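Local atomic coordinates of putative platelet activating factor (PDB entry 2HSJ), a protein that is of unknown function but probably hydrolyses ester or related acyl bonds, like other SGNH hydrolases. Residues P35-E46 against K58-Y68; G94-V104 against Y146-W156. All coordinates share one frame; numbering follows the deposited sequence.

Interaction 1 of 2, residues P35-E46 against K58-Y68; sequences PNILFIGDSIVE and KTIVNRGIRGY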
loop_
_atom_site.group_PDB
_atom_site.type_symbol
_atom_site.label_atom_id
_atom_site.label_comp_id
_atom_site.label_asym_id
_atom_site.label_seq_id
_atom_site.Cartn_x
_atom_site.Cartn_y
_atom_site.Cartn_z
ATOM N N PRO D 35 -2.580 -2.085 -8.113
ATOM C CA PRO D 35 -2.413 -3.517 -8.314
ATOM C C PRO D 35 -0.989 -3.866 -8.710
ATOM O O PRO D 35 -0.464 -3.293 -9.649
ATOM C CB PRO D 35 -3.371 -3.864 -9.455
ATOM C CG PRO D 35 -3.925 -2.579 -9.947
ATOM C CD PRO D 35 -3.520 -1.458 -9.074
ATOM N N ASN D 36 -0.384 -4.791 -7.985
ATOM C CA ASN D 36 0.879 -5.364 -8.415
ATOM C C ASN D 36 0.611 -6.498 -9.400
ATOM O O ASN D 36 1.346 -6.680 -10.382
ATOM C CB ASN D 36 1.684 -5.831 -7.201
ATOM C CG ASN D 36 3.005 -6.468 -7.593
ATOM O OD1 ASN D 36 3.115 -7.702 -7.637
ATOM N ND2 ASN D 36 4.018 -5.627 -7.922
ATOM N N ILE D 37 -0.456 -7.258 -9.126
ATOM C CA ILE D 37 -0.892 -8.347 -9.983
ATOM C C ILE D 37 -2.383 -8.105 -10.239
ATOM O O ILE D 37 -3.143 -7.803 -9.291
ATOM C CB ILE D 37 -0.717 -9.728 -9.268
ATOM C CG1 ILE D 37 0.692 -9.863 -8.662
ATOM C CG2 ILE D 37 -1.156 -10.889 -10.160
ATOM C CD1 ILE D 37 1.797 -10.080 -9.593
ATOM N N LEU D 38 -2.792 -8.194 -11.507
ATOM C CA LEU D 38 -4.211 -8.260 -11.839
ATOM C C LEU D 38 -4.551 -9.696 -12.195
ATOM O O LEU D 38 -3.884 -10.280 -13.070
ATOM C CB LEU D 38 -4.519 -7.363 -13.041
ATOM C CG LEU D 38 -4.502 -5.858 -12.758
ATOM C CD1 LEU D 38 -4.356 -5.063 -14.037
ATOM C CD2 LEU D 38 -5.786 -5.371 -12.061
ATOM N N PHE D 39 -5.560 -10.285 -11.545
ATOM C CA PHE D 39 -6.057 -11.610 -11.941
ATOM C C PHE D 39 -7.281 -11.371 -12.803
ATOM O O PHE D 39 -8.242 -10.745 -12.356
ATOM C CB PHE D 39 -6.445 -12.454 -10.715
ATOM C CG PHE D 39 -5.387 -13.445 -10.289
ATOM C CD1 PHE D 39 -4.190 -13.001 -9.750
ATOM C CD2 PHE D 39 -5.599 -14.813 -10.418
ATOM C CE1 PHE D 39 -3.209 -13.903 -9.338
ATOM C CE2 PHE D 39 -4.609 -15.720 -10.027
ATOM C CZ PHE D 39 -3.426 -15.262 -9.489
ATOM N N ILE D 40 -7.212 -11.834 -14.048
ATOM C CA ILE D 40 -8.292 -11.631 -15.020
ATOM C C ILE D 40 -8.774 -12.991 -15.513
ATOM O O ILE D 40 -7.991 -13.918 -15.737
ATOM C CB ILE D 40 -7.783 -10.768 -16.236
ATOM C CG1 ILE D 40 -7.321 -9.399 -15.726
ATOM C CG2 ILE D 40 -8.843 -10.648 -17.328
ATOM C CD1 ILE D 40 -6.681 -8.577 -16.829
ATOM N N GLY D 41 -10.076 -13.108 -15.695
ATOM C CA GLY D 41 -10.614 -14.347 -16.265
ATOM C C GLY D 41 -12.049 -14.601 -15.927
ATOM O O GLY D 41 -12.821 -13.653 -15.773
ATOM N N ASP D 42 -12.394 -15.878 -15.799
ATOM C CA ASP D 42 -13.806 -16.282 -15.724
ATOM C C ASP D 42 -14.259 -16.553 -14.289
ATOM O O ASP D 42 -13.747 -15.926 -13.352
ATOM C CB ASP D 42 -14.026 -17.503 -16.653
ATOM C CG ASP D 42 -13.115 -18.693 -16.314
ATOM O OD1 ASP D 42 -12.611 -18.766 -15.158
ATOM O OD2 ASP D 42 -12.907 -19.582 -17.198
ATOM N N SER D 43 -15.218 -17.449 -14.082
ATOM C CA SER D 43 -15.759 -17.676 -12.729
ATOM C C SER D 43 -14.678 -18.099 -11.738
ATOM O O SER D 43 -14.737 -17.757 -10.579
ATOM C CB SER D 43 -16.820 -18.789 -12.753
ATOM O OG SER D 43 -17.767 -18.553 -13.761
ATOM N N ILE D 44 -13.758 -18.950 -12.174
ATOM C CA ILE D 44 -12.729 -19.448 -11.269
ATOM C C ILE D 44 -11.926 -18.279 -10.691
ATOM O O ILE D 44 -11.519 -18.308 -9.538
ATOM C CB ILE D 44 -11.802 -20.467 -11.972
ATOM C CG1 ILE D 44 -12.617 -21.560 -12.652
ATOM C CG2 ILE D 44 -10.739 -21.025 -11.003
ATOM C CD1 ILE D 44 -13.369 -22.375 -11.735
ATOM N N VAL D 45 -11.678 -17.258 -11.507
ATOM C CA VAL D 45 -11.045 -16.028 -11.003
ATOM C C VAL D 45 -11.997 -15.229 -10.113
ATOM O O VAL D 45 -11.614 -14.836 -9.011
ATOM C CB VAL D 45 -10.545 -15.149 -12.172
ATOM C CG1 VAL D 45 -9.871 -13.887 -11.620
ATOM C CG2 VAL D 45 -9.577 -15.971 -13.061
ATOM N N GLU D 46 -13.217 -14.957 -10.590
ATOM C CA GLU D 46 -14.126 -14.133 -9.784
ATOM C C GLU D 46 -14.289 -14.650 -8.355
ATOM O O GLU D 46 -14.336 -13.865 -7.371
ATOM C CB GLU D 46 -15.528 -14.005 -10.421
ATOM C CG GLU D 46 -16.330 -12.967 -9.662
ATOM C CD GLU D 46 -17.778 -12.851 -10.047
ATOM O OE1 GLU D 46 -18.174 -13.194 -11.196
ATOM O OE2 GLU D 46 -18.555 -12.395 -9.157
ATOM N N LYS D 58 1.544 -8.690 -1.098
ATOM C CA LYS D 58 1.570 -8.389 -2.522
ATOM C C LYS D 58 0.119 -8.095 -2.882
ATOM O O LYS D 58 -0.771 -8.934 -2.631
ATOM C CB LYS D 58 2.071 -9.618 -3.293
ATOM C CG LYS D 58 2.122 -9.453 -4.788
ATOM C CD LYS D 58 2.833 -10.642 -5.437
ATOM C CE LYS D 58 4.342 -10.536 -5.386
ATOM N NZ LYS D 58 4.876 -9.800 -6.563
ATOM N N THR D 59 -0.129 -6.939 -3.498
ATOM C CA THR D 59 -1.489 -6.532 -3.825
ATOM C C THR D 59 -1.955 -7.147 -5.130
ATOM O O THR D 59 -1.494 -6.770 -6.224
ATOM C CB THR D 59 -1.650 -5.007 -3.902
ATOM O OG1 THR D 59 -1.190 -4.446 -2.667
ATOM C CG2 THR D 59 -3.104 -4.615 -4.095
ATOM N N ILE D 60 -2.897 -8.081 -4.996
ATOM C CA ILE D 60 -3.463 -8.809 -6.122
ATOM C C ILE D 60 -4.921 -8.388 -6.179
ATOM O O ILE D 60 -5.647 -8.469 -5.201
ATOM C CB ILE D 60 -3.417 -10.343 -5.878
ATOM C CG1 ILE D 60 -1.970 -10.733 -5.524
ATOM C CG2 ILE D 60 -3.980 -11.089 -7.129
ATOM C CD1 ILE D 60 -1.720 -12.252 -5.223
ATOM N N VAL D 61 -5.314 -7.904 -7.349
ATOM C CA VAL D 61 -6.673 -7.393 -7.531
ATOM C C VAL D 61 -7.476 -8.290 -8.462
ATOM O O VAL D 61 -6.993 -8.711 -9.520
ATOM C CB VAL D 61 -6.654 -5.897 -8.046
ATOM C CG1 VAL D 61 -8.030 -5.375 -8.418
ATOM C CG2 VAL D 61 -6.055 -4.975 -6.994
ATOM N N ASN D 62 -8.728 -8.546 -8.072
ATOM C CA ASN D 62 -9.596 -9.450 -8.810
ATOM C C ASN D 62 -10.309 -8.686 -9.909
ATOM O O ASN D 62 -11.069 -7.738 -9.648
ATOM C CB ASN D 62 -10.634 -10.026 -7.855
ATOM C CG ASN D 62 -11.231 -11.305 -8.382
ATOM O OD1 ASN D 62 -11.628 -11.376 -9.537
ATOM N ND2 ASN D 62 -11.267 -12.351 -7.542
ATOM N N ARG D 63 -10.098 -9.134 -11.143
ATOM C CA ARG D 63 -10.900 -8.635 -12.251
ATOM C C ARG D 63 -11.485 -9.834 -13.022
ATOM O O ARG D 63 -11.542 -9.832 -14.247
ATOM C CB ARG D 63 -10.061 -7.708 -13.169
ATOM C CG ARG D 63 -9.823 -6.289 -12.573
ATOM C CD ARG D 63 -11.134 -5.523 -12.534
ATOM N NE ARG D 63 -11.044 -4.139 -12.049
ATOM C CZ ARG D 63 -11.113 -3.818 -10.751
ATOM N NH1 ARG D 63 -11.226 -4.768 -9.812
ATOM N NH2 ARG D 63 -11.053 -2.522 -10.377
ATOM N N GLY D 64 -11.992 -10.814 -12.278
ATOM C CA GLY D 64 -12.675 -11.951 -12.919
ATOM C C GLY D 64 -14.176 -11.723 -13.026
ATOM O O GLY D 64 -14.768 -10.945 -12.258
ATOM N N ILE D 65 -14.800 -12.412 -13.979
ATOM C CA ILE D 65 -16.249 -12.333 -14.169
ATOM C C ILE D 65 -16.808 -13.704 -14.521
ATOM O O ILE D 65 -16.345 -14.361 -15.475
ATOM C CB ILE D 65 -16.648 -11.329 -15.281
ATOM C CG1 ILE D 65 -16.093 -9.944 -14.962
ATOM C CG2 ILE D 65 -18.181 -11.313 -15.473
ATOM C CD1 ILE D 65 -16.598 -8.801 -15.828
ATOM N N ARG D 66 -17.817 -14.129 -13.765
ATOM C CA ARG D 66 -18.457 -15.418 -14.012
ATOM C C ARG D 66 -18.919 -15.545 -15.454
ATOM O O ARG D 66 -19.346 -14.576 -16.084
ATOM C CB ARG D 66 -19.658 -15.588 -13.087
ATOM C CG ARG D 66 -20.812 -14.596 -13.446
ATOM C CD ARG D 66 -21.781 -14.375 -12.353
ATOM N NE ARG D 66 -21.193 -13.610 -11.266
ATOM C CZ ARG D 66 -21.906 -13.170 -10.246
ATOM N NH1 ARG D 66 -23.221 -13.393 -10.225
ATOM N NH2 ARG D 66 -21.323 -12.506 -9.267
ATOM N N GLY D 67 -18.780 -16.756 -15.977
ATOM C CA GLY D 67 -19.259 -17.082 -17.300
ATOM C C GLY D 67 -18.446 -16.490 -18.447
ATOM O O GLY D 67 -18.860 -16.600 -19.615
ATOM N N TYR D 68 -17.286 -15.888 -18.155
ATOM C CA TYR D 68 -16.579 -15.141 -19.212
ATOM C C TYR D 68 -15.952 -16.101 -20.211
ATOM O O TYR D 68 -15.598 -17.224 -19.871
ATOM C CB TYR D 68 -15.461 -14.309 -18.616
ATOM C CG TYR D 68 -15.515 -12.818 -18.904
ATOM C CD1 TYR D 68 -16.735 -12.139 -19.073
ATOM C CD2 TYR D 68 -14.325 -12.064 -18.923
ATOM C CE1 TYR D 68 -16.748 -10.734 -19.273
ATOM C CE2 TYR D 68 -14.342 -10.694 -19.103
ATOM C CZ TYR D 68 -15.531 -10.047 -19.264
ATOM O OH TYR D 68 -15.536 -8.699 -19.447
HETATM O O HOH W 1 -13.707 -19.303 -19.731
#

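Interaction 2 of 2, residues G94-V104 against Y146-W156; sequences GTNDIGKDVPV and YIRSNEKIQNW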
loop_
_atom_site.group_PDB
_atom_site.type_symbol
_atom_site.label_atom_id
_atom_site.label_comp_id
_atom_site.label_asym_id
_atom_site.label_seq_id
_atom_site.Cartn_x
_atom_site.Cartn_y
_atom_site.Cartn_z
ATOM N N GLY D 94 -11.052 -19.666 -20.865
ATOM C CA GLY D 94 -11.181 -20.593 -21.970
ATOM C C GLY D 94 -12.107 -21.743 -21.667
ATOM O O GLY D 94 -12.665 -22.306 -22.609
ATOM N N THR D 95 -12.300 -22.107 -20.392
ATOM C CA THR D 95 -13.159 -23.272 -20.101
ATOM C C THR D 95 -14.573 -23.051 -20.618
ATOM O O THR D 95 -15.242 -24.007 -20.992
ATOM C CB THR D 95 -13.132 -23.724 -18.619
ATOM O OG1 THR D 95 -13.624 -25.080 -18.521
ATOM C CG2 THR D 95 -13.951 -22.799 -17.712
ATOM N N ASN D 96 -15.007 -21.792 -20.644
ATOM C CA ASN D 96 -16.354 -21.488 -21.106
ATOM C C ASN D 96 -16.424 -21.410 -22.614
ATOM O O ASN D 96 -17.477 -21.719 -23.199
ATOM C CB ASN D 96 -16.916 -20.252 -20.412
ATOM C CG ASN D 96 -17.034 -20.461 -18.916
ATOM O OD1 ASN D 96 -17.313 -21.567 -18.454
ATOM N ND2 ASN D 96 -16.749 -19.421 -18.144
ATOM N N ASP D 97 -15.305 -21.086 -23.257
ATOM C CA ASP D 97 -15.224 -21.215 -24.715
ATOM C C ASP D 97 -15.393 -22.691 -25.090
ATOM O O ASP D 97 -16.160 -23.022 -25.983
ATOM C CB ASP D 97 -13.871 -20.705 -25.221
ATOM C CG ASP D 97 -13.691 -19.215 -25.035
ATOM O OD1 ASP D 97 -13.699 -18.484 -26.066
ATOM O OD2 ASP D 97 -13.523 -18.782 -23.864
ATOM N N ILE D 98 -14.692 -23.583 -24.389
ATOM C CA ILE D 98 -14.864 -25.021 -24.616
ATOM C C ILE D 98 -16.321 -25.450 -24.354
ATOM O O ILE D 98 -16.913 -26.181 -25.146
ATOM C CB ILE D 98 -13.878 -25.856 -23.765
ATOM C CG1 ILE D 98 -12.441 -25.609 -24.239
ATOM C CG2 ILE D 98 -14.284 -27.376 -23.837
ATOM C CD1 ILE D 98 -11.398 -26.286 -23.369
ATOM N N GLY D 99 -16.898 -24.983 -23.254
ATOM C CA GLY D 99 -18.279 -25.371 -22.899
ATOM C C GLY D 99 -19.348 -24.862 -23.866
ATOM O O GLY D 99 -20.484 -25.397 -23.884
ATOM N N LYS D 100 -19.002 -23.843 -24.666
ATOM C CA LYS D 100 -19.882 -23.271 -25.700
ATOM C C LYS D 100 -19.477 -23.673 -27.116
ATOM O O LYS D 100 -20.044 -23.162 -28.101
ATOM C CB LYS D 100 -19.880 -21.744 -25.604
ATOM C CG LYS D 100 -20.644 -21.190 -24.423
ATOM C CD LYS D 100 -22.132 -21.290 -24.628
ATOM C CE LYS D 100 -22.891 -20.856 -23.384
ATOM N NZ LYS D 100 -24.360 -21.085 -23.602
ATOM N N ASP D 101 -18.510 -24.580 -27.224
ATOM C CA ASP D 101 -18.044 -25.091 -28.525
ATOM C C ASP D 101 -17.492 -23.998 -29.471
ATOM O O ASP D 101 -17.603 -24.095 -30.699
ATOM C CB ASP D 101 -19.145 -25.928 -29.205
ATOM C CG ASP D 101 -18.592 -27.102 -29.984
ATOM O OD1 ASP D 101 -17.425 -27.509 -29.764
ATOM O OD2 ASP D 101 -19.336 -27.624 -30.841
ATOM N N VAL D 102 -16.880 -22.967 -28.891
ATOM C CA VAL D 102 -16.153 -21.931 -29.647
ATOM C C VAL D 102 -14.964 -22.578 -30.368
ATOM O O VAL D 102 -14.266 -23.375 -29.749
ATOM C CB VAL D 102 -15.634 -20.837 -28.687
ATOM C CG1 VAL D 102 -14.704 -19.868 -29.418
ATOM C CG2 VAL D 102 -16.804 -20.098 -28.088
ATOM N N PRO D 103 -14.762 -22.288 -31.679
ATOM C CA PRO D 103 -13.608 -22.921 -32.344
ATOM C C PRO D 103 -12.298 -22.537 -31.673
ATOM O O PRO D 103 -12.109 -21.374 -31.309
ATOM C CB PRO D 103 -13.670 -22.375 -33.782
ATOM C CG PRO D 103 -15.139 -22.008 -33.976
ATOM C CD PRO D 103 -15.549 -21.465 -32.619
ATOM N N VAL D 104 -11.411 -23.512 -31.486
ATOM C CA VAL D 104 -10.143 -23.229 -30.810
ATOM C C VAL D 104 -9.367 -22.082 -31.471
ATOM O O VAL D 104 -8.801 -21.236 -30.789
ATOM C CB VAL D 104 -9.278 -24.509 -30.603
ATOM C CG1 VAL D 104 -8.873 -25.164 -31.940
ATOM C CG2 VAL D 104 -8.042 -24.217 -29.756
ATOM N N TYR D 146 -20.691 -30.544 -18.434
ATOM C CA TYR D 146 -21.295 -30.413 -19.756
ATOM C C TYR D 146 -20.358 -30.999 -20.820
ATOM O O TYR D 146 -19.785 -32.082 -20.628
ATOM C CB TYR D 146 -21.655 -28.939 -20.008
ATOM C CG TYR D 146 -22.591 -28.708 -21.166
ATOM C CD1 TYR D 146 -23.730 -29.485 -21.323
ATOM C CD2 TYR D 146 -22.345 -27.687 -22.079
ATOM C CE1 TYR D 146 -24.599 -29.278 -22.410
ATOM C CE2 TYR D 146 -23.193 -27.466 -23.154
ATOM C CZ TYR D 146 -24.320 -28.261 -23.312
ATOM O OH TYR D 146 -25.159 -28.034 -24.376
ATOM N N ILE D 147 -20.185 -30.325 -21.940
ATOM C CA ILE D 147 -19.403 -30.916 -23.031
ATOM C C ILE D 147 -17.865 -30.795 -22.869
ATOM O O ILE D 147 -17.107 -31.207 -23.745
ATOM C CB ILE D 147 -19.843 -30.362 -24.413
ATOM C CG1 ILE D 147 -19.518 -28.861 -24.523
ATOM C CG2 ILE D 147 -21.340 -30.677 -24.678
ATOM C CD1 ILE D 147 -19.804 -28.271 -25.935
ATOM N N ARG D 148 -17.405 -30.226 -21.761
ATOM C CA ARG D 148 -15.965 -30.163 -21.521
ATOM C C ARG D 148 -15.427 -31.572 -21.296
ATOM O O ARG D 148 -16.123 -32.443 -20.742
ATOM C CB ARG D 148 -15.683 -29.320 -20.287
ATOM C CG ARG D 148 -16.171 -27.897 -20.365
ATOM C CD ARG D 148 -16.038 -27.223 -18.990
ATOM N NE ARG D 148 -16.584 -25.867 -19.011
ATOM C CZ ARG D 148 -17.880 -25.586 -19.021
ATOM N NH1 ARG D 148 -18.800 -26.560 -19.030
ATOM N NH2 ARG D 148 -18.280 -24.328 -19.037
ATOM N N SER D 149 -14.184 -31.796 -21.726
ATOM C CA SER D 149 -13.479 -33.054 -21.445
ATOM C C SER D 149 -12.033 -32.703 -21.234
ATOM O O SER D 149 -11.571 -31.667 -21.717
ATOM C CB SER D 149 -13.597 -34.043 -22.600
ATOM O OG SER D 149 -12.788 -33.659 -23.699
ATOM N N ASN D 150 -11.320 -33.553 -20.497
ATOM C CA ASN D 150 -9.916 -33.296 -20.241
ATOM C C ASN D 150 -9.045 -33.460 -21.481
ATOM O O ASN D 150 -7.984 -32.837 -21.568
ATOM C CB ASN D 150 -9.423 -34.119 -19.042
ATOM C CG ASN D 150 -10.029 -33.641 -17.728
ATOM O OD1 ASN D 150 -9.939 -32.453 -17.404
ATOM N ND2 ASN D 150 -10.678 -34.554 -16.983
ATOM N N GLU D 151 -9.498 -34.256 -22.453
ATOM C CA GLU D 151 -8.768 -34.347 -23.734
ATOM C C GLU D 151 -8.849 -33.024 -24.507
ATOM O O GLU D 151 -7.834 -32.559 -25.035
ATOM C CB GLU D 151 -9.245 -35.523 -24.589
ATOM C CG GLU D 151 -9.297 -36.862 -23.836
ATOM C CD GLU D 151 -10.681 -37.141 -23.240
ATOM O OE1 GLU D 151 -11.418 -37.908 -23.894
ATOM O OE2 GLU D 151 -11.055 -36.595 -22.154
ATOM N N LYS D 152 -10.032 -32.406 -24.549
ATOM C CA LYS D 152 -10.200 -31.094 -25.193
ATOM C C LYS D 152 -9.365 -30.052 -24.457
ATOM O O LYS D 152 -8.631 -29.270 -25.079
ATOM C CB LYS D 152 -11.655 -30.607 -25.163
ATOM C CG LYS D 152 -12.653 -31.393 -25.994
ATOM C CD LYS D 152 -14.083 -31.003 -25.592
ATOM C CE LYS D 152 -15.139 -31.650 -26.515
ATOM N NZ LYS D 152 -16.515 -31.067 -26.297
ATOM N N ILE D 153 -9.486 -30.044 -23.131
ATOM C CA ILE D 153 -8.750 -29.064 -22.308
ATOM C C ILE D 153 -7.237 -29.190 -22.545
ATOM O O ILE D 153 -6.566 -28.182 -22.749
ATOM C CB ILE D 153 -9.112 -29.179 -20.816
ATOM C CG1 ILE D 153 -10.545 -28.653 -20.611
ATOM C CG2 ILE D 153 -8.149 -28.393 -19.959
ATOM C CD1 ILE D 153 -11.209 -29.144 -19.356
ATOM N N GLN D 154 -6.717 -30.417 -22.532
ATOM C CA GLN D 154 -5.292 -30.647 -22.820
ATOM C C GLN D 154 -4.885 -30.184 -24.236
ATOM O O GLN D 154 -3.812 -29.626 -24.405
ATOM C CB GLN D 154 -4.932 -32.113 -22.586
ATOM C CG GLN D 154 -4.835 -32.434 -21.111
ATOM C CD GLN D 154 -4.518 -33.895 -20.831
ATOM O OE1 GLN D 154 -5.325 -34.790 -21.112
ATOM N NE2 GLN D 154 -3.350 -34.144 -20.248
ATOM N N ASN D 155 -5.748 -30.390 -25.232
ATOM C CA ASN D 155 -5.475 -29.884 -26.587
ATOM C C ASN D 155 -5.437 -28.352 -26.639
ATOM O O ASN D 155 -4.572 -27.756 -27.295
ATOM C CB ASN D 155 -6.478 -30.445 -27.598
ATOM C CG ASN D 155 -6.265 -31.924 -27.848
ATOM O OD1 ASN D 155 -5.166 -32.442 -27.645
ATOM N ND2 ASN D 155 -7.311 -32.613 -28.296
ATOM N N TRP D 156 -6.361 -27.704 -25.933
ATOM C CA TRP D 156 -6.325 -26.253 -25.867
ATOM C C TRP D 156 -5.071 -25.781 -25.165
ATOM O O TRP D 156 -4.460 -24.807 -25.598
ATOM C CB TRP D 156 -7.574 -25.701 -25.194
ATOM C CG TRP D 156 -8.744 -25.723 -26.143
ATOM C CD1 TRP D 156 -9.129 -26.765 -26.976
ATOM C CD2 TRP D 156 -9.683 -24.661 -26.371
ATOM N NE1 TRP D 156 -10.252 -26.399 -27.696
ATOM C CE2 TRP D 156 -10.622 -25.129 -27.335
ATOM C CE3 TRP D 156 -9.846 -23.373 -25.834
ATOM C CZ2 TRP D 156 -11.683 -24.334 -27.791
ATOM C CZ3 TRP D 156 -10.906 -22.586 -26.276
ATOM C CH2 TRP D 156 -11.822 -23.077 -27.243
HETATM O O HOH W 2 -16.290 -28.170 -26.889
#

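Interaction 1 of 2, residues P35-E46 against K58-Y68
Strands Ile37-Gly41 and Ile60-Gly64 run parallel, their axes 4.5 Å apart and 15° from one another, as neighbours in the five-stranded sheet of an SGNH-hydrolase fold. A parallel ladder joins them: Ile37 takes N-H to Thr59 O and offers its O to Val61 N, and Phe39 repeats the pattern with Val61 O and Arg63 N. Thr59 O also accepts from Asn36 N. Beyond the ladder, Ile65 N bonds to Gly41 O, so the pairing reaches into the Gly41-Asp42-Ser43 sequence, which matches the block whose serine is the nucleophile in relatives.

Branched apolar residues suit the sheet faces. Ile37 and Ile60 lie side by side on one face, while Leu38 CD2 rests against Val61 CB at 4.1 Å on the other. Asn62 works with both ends of its amide: OD1 accepts from Gly64 N at 2.8 Å, closing an Asx turn, and ND2 reaches Val45 O on helix 43-46. Gly64 lacks a CB, and its CA can therefore come within 3.6 Å of Val45 CG1.

At the C-terminal end of the helical segment, Glu46 holds its CG opposite the backbone N (chi1 -171°) and stays extended, which carries the carboxylate to Arg66. Asp42 caps the start of this helix through Ile44 N. Just before the strands begin, Lys58 NZ donates to Asn36 OD1 and also forms a salt bridge with Asp87 of the second subunit. Ser43 OG accepts from Gly67 N at 3.0 Å, inside the type II turn Ile65-Tyr68. The Arg66 guanidinium grips Glu46 side-on and nearly in its own plane: NH2 uses the syn lone pair of OE2 at 2.8 Å and NE meets OE1 at 3.0 Å, while Arg66 N adds a second bond to that same OE1.

Interaction 2 of 2, residues G94-V104 against Y146-W156
The Trp156 indole is sandwiched between Ile98 and Val104. Ile98 CG1 sits over one face, 3.5 Å from the centroid of the six-membered ring, and Val104 CG2 lies over the opposite face, 3.6 Å from the centroid of the five-membered ring. Both are CH-pi contacts almost on the ring normal, and Val102 O comes up in plane at the edge near CZ2. A broad, flat side chain suits this slot between helix 95-99 and the start of helix 104-121, whose Ala107 also touches the indole.

Helix 95-99 begins in Gly94-Thr95-Asn96-Asp97, a sequence matching the conserved GxND block of SGNH hydrolases, and ends in a Schellman motif with Asp101, at positive phi, as its C-prime residue. The helix meets helix 150-156 at 127°, their axes 10.8 Å apart. The gap is filled from both sides: Ile98 CD1 meets Ile153 CG1 at 3.7 Å.

A second flat group, the Arg148 guanidinium, spreads over Gly99, whose CA lies 3.9 Å above its centre; glycine leaves room for it. Arg148 keeps its chain extended from CG to NE, which takes NE to Thr95, where it makes weak bonds to both O and OG1. NH2 donates to Asn96 OD1 at 3.0 Å in the amide's own carbonyl plane, although the amide and guanidinium planes stand nearly perpendicular, at 89°. NH1 turns back to Val145 O, so all three nitrogens are engaged.

At the solvent side Ile147 CD1 packs on the carbonyl oxygens of Ile98 and Gly99 at the helix end, and the Tyr146 ring turns its edge to Gly99 O. Lys152 NZ donates to Ile147 O at 2.6 Å and to a water that in turn donates to Ile98 O and Asp101 OD1.

Interaction 1 closes before interaction 2 opens along the chain, and their centres lie about 20 Å apart within one SGNH-hydrolase domain. Interaction 1 sits in the parallel sheet, pairing one of the two outermost strands of the chain's sheet, 60-64, with its inner neighbour 37-41; interaction 2 involves the helices beyond the C-terminal ends of strands 88-92 and 126-130. They meet where the strand ends give way to loops: Asn96 ND2 probably donates to Tyr68 O at 3.0 Å, and Asp42 OD2 packs against Thr95 CG2. The Gly41-Asp42-Ser43 and Gly94-Thr95-Asn96-Asp97 sequences thus come together at the C-terminal end of the parallel strands, consistent with the site where this family places its active centre.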